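Local coordinates for protein NAD-dependent epimerase/dehydratase (Methylobacillus flagellatus KT, PDB 3GPI) that is of unknown function but belongs to the NAD-dependent epimerase/dehydratase family, and probably carries out NAD-dependent redox chemistry on a substrate not yet identified, at residues Y158-L163 and R184-D189. Sequence-based numbering, arbitrary orientation.
With EDO (1,2-ethanediol), chain B.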
# COMPACT_ATOMS: atom_id res chain seq x y z
N TYR A 158 -1.00 7.15 3.67
CA TYR A 158 -0.70 8.57 4.02
C TYR A 158 0.70 8.62 4.54
O TYR A 158 1.30 7.59 4.87
CB TYR A 158 -1.69 9.13 5.05
CG TYR A 158 -1.57 8.63 6.47
CD1 TYR A 158 -1.20 9.51 7.48
CD2 TYR A 158 -1.81 7.30 6.85
CE1 TYR A 158 -1.10 9.14 8.79
CE2 TYR A 158 -1.71 6.92 8.17
CZ TYR A 158 -1.36 7.83 9.16
OH TYR A 158 -1.29 7.45 10.46
N GLY A 159 1.27 9.81 4.59
CA GLY A 159 2.66 9.92 5.05
C GLY A 159 3.24 11.13 4.35
O GLY A 159 2.49 11.91 3.76
N PRO A 160 4.58 11.27 4.35
CA PRO A 160 5.21 12.39 3.63
C PRO A 160 4.82 12.39 2.15
O PRO A 160 4.72 11.33 1.53
CB PRO A 160 6.72 12.11 3.83
CG PRO A 160 6.76 11.31 5.11
CD PRO A 160 5.57 10.37 4.94
N GLY A 161 4.50 13.54 1.58
CA GLY A 161 4.02 13.57 0.20
C GLY A 161 2.63 13.02 -0.09
O GLY A 161 2.20 12.99 -1.26
N ARG A 162 1.93 12.58 0.97
CA ARG A 162 0.51 12.18 0.91
C ARG A 162 -0.23 12.85 2.06
O ARG A 162 -0.71 12.19 3.00
CB ARG A 162 0.36 10.67 0.97
CG ARG A 162 0.81 9.99 -0.31
CD ARG A 162 0.82 8.54 -0.06
NE ARG A 162 1.43 7.74 -1.11
CZ ARG A 162 0.76 7.11 -2.06
NH1 ARG A 162 -0.57 7.21 -2.17
NH2 ARG A 162 1.43 6.37 -2.94
N LEU A 163 -0.29 14.17 1.98
CA LEU A 163 -0.85 15.02 3.02
C LEU A 163 -2.20 15.63 2.65
O LEU A 163 -2.62 16.64 3.26
CB LEU A 163 0.14 16.15 3.37
CG LEU A 163 1.53 15.67 3.80
CD1 LEU A 163 2.45 16.89 3.98
CD2 LEU A 163 1.54 14.84 5.07
N ARG A 184 -6.86 3.67 6.81
CA ARG A 184 -5.53 4.17 6.38
C ARG A 184 -4.36 3.31 6.83
O ARG A 184 -4.47 2.54 7.78
CB ARG A 184 -5.27 5.60 6.91
CG ARG A 184 -5.10 5.64 8.44
CD ARG A 184 -5.21 7.03 9.12
NE ARG A 184 -6.38 7.66 8.53
CZ ARG A 184 -7.61 7.23 8.68
NH1 ARG A 184 -7.93 6.35 9.62
NH2 ARG A 184 -8.54 7.74 7.92
N ILE A 185 -3.24 3.47 6.14
CA ILE A 185 -1.98 2.87 6.54
C ILE A 185 -0.91 3.90 6.24
O ILE A 185 -0.86 4.48 5.17
CB ILE A 185 -1.76 1.50 5.80
CG1 ILE A 185 -0.49 0.78 6.31
CG2 ILE A 185 -1.71 1.69 4.29
CD1 ILE A 185 -0.65 0.14 7.74
N HIS A 186 -0.01 4.12 7.20
CA HIS A 186 1.08 5.03 6.95
C HIS A 186 2.08 4.35 6.01
O HIS A 186 2.37 3.15 6.15
CB HIS A 186 1.78 5.32 8.28
CG HIS A 186 2.76 6.46 8.22
ND1 HIS A 186 3.98 6.37 7.57
CD2 HIS A 186 2.69 7.71 8.75
CE1 HIS A 186 4.62 7.53 7.71
NE2 HIS A 186 3.87 8.35 8.43
N ARG A 187 2.61 5.10 5.05
CA ARG A 187 3.64 4.60 4.14
C ARG A 187 4.71 3.78 4.85
O ARG A 187 5.11 2.71 4.36
CB ARG A 187 4.30 5.76 3.40
CG ARG A 187 5.42 5.37 2.43
CD ARG A 187 6.37 6.57 2.23
NE ARG A 187 7.20 6.84 3.40
CZ ARG A 187 8.06 7.84 3.50
NH1 ARG A 187 8.21 8.69 2.50
NH2 ARG A 187 8.73 8.01 4.62
N ASP A 188 5.20 4.25 5.99
CA ASP A 188 6.31 3.55 6.63
C ASP A 188 5.87 2.24 7.25
O ASP A 188 6.65 1.30 7.33
CB ASP A 188 6.94 4.39 7.71
CG ASP A 188 7.67 5.62 7.18
OD1 ASP A 188 7.81 5.82 5.97
OD2 ASP A 188 8.18 6.37 8.04
N ASP A 189 4.63 2.15 7.74
CA ASP A 189 4.13 0.85 8.17
C ASP A 189 3.89 -0.11 7.03
O ASP A 189 4.12 -1.31 7.16
CB ASP A 189 2.82 1.02 8.99
CG ASP A 189 3.09 1.32 10.44
OD1 ASP A 189 3.92 0.58 11.02
OD2 ASP A 189 2.45 2.23 11.01
C1 EDO B . -6.38 9.10 5.00
O1 EDO B . -5.78 9.29 6.23
C2 EDO B . -7.65 8.44 5.39
O2 EDO B . -8.65 9.36 5.06
O HOH W 1 6.20 9.67 0.36
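Tyr158 and His186 form a parallel beta bridge, evidenced by two backbone bonds on one residue: Tyr158 N donates to Ile185 O at 3.1 Å, and Tyr158 O accepts from Arg187 N at 2.8 Å with an N-H...O angle of 165°. The second bond ties the end of strand 149-158 to the first turn of helix 187-201. His186 N-caps that helix: its ND1 accepts in the ring plane from Asp188 N (2.9 Å), which fixes the ring rotation. With CG anti to the backbone N (chi1 -168°), this ring turns the CD2 edge onto one face of Tyr158, an edge-to-face pair with planes at 69°. Gly159, extended with positive phi, sets its CA over one face of the imidazole, a CH-pi contact 4.2 Å from the centroid.

Arg187 can be followed outward. Its CB lies against Tyr158 O; the chain then bends at chi3, which lays the guanidinium across the proline ring, Pro160 CD standing 3.8 Å from Arg187 CZ, over the centre of the plane. NE and NH2 both donate, in the guanidinium plane, to Asp188 OD1, a side-on salt bridge, the NH2 bond being 2.7 Å long, while NH1 donates to a water that also meets Pro160 O. At the other end of the contact, Arg184 CG packs on Tyr158 CE2; its NE donates to O1 of an ethanediol, probably from the crystallisation liquor, and its NH2 bonds to Thr182. Tyr270 stacks on Tyr158 and Tyr263 on His186. Two parallel strands, one leading into a type II turn at Gly159-Arg162 and the other directly into a helix, are consistent with the C-terminal ends of adjacent parallel strands in the Rossmann-type sheet of this epimerase/dehydratase family.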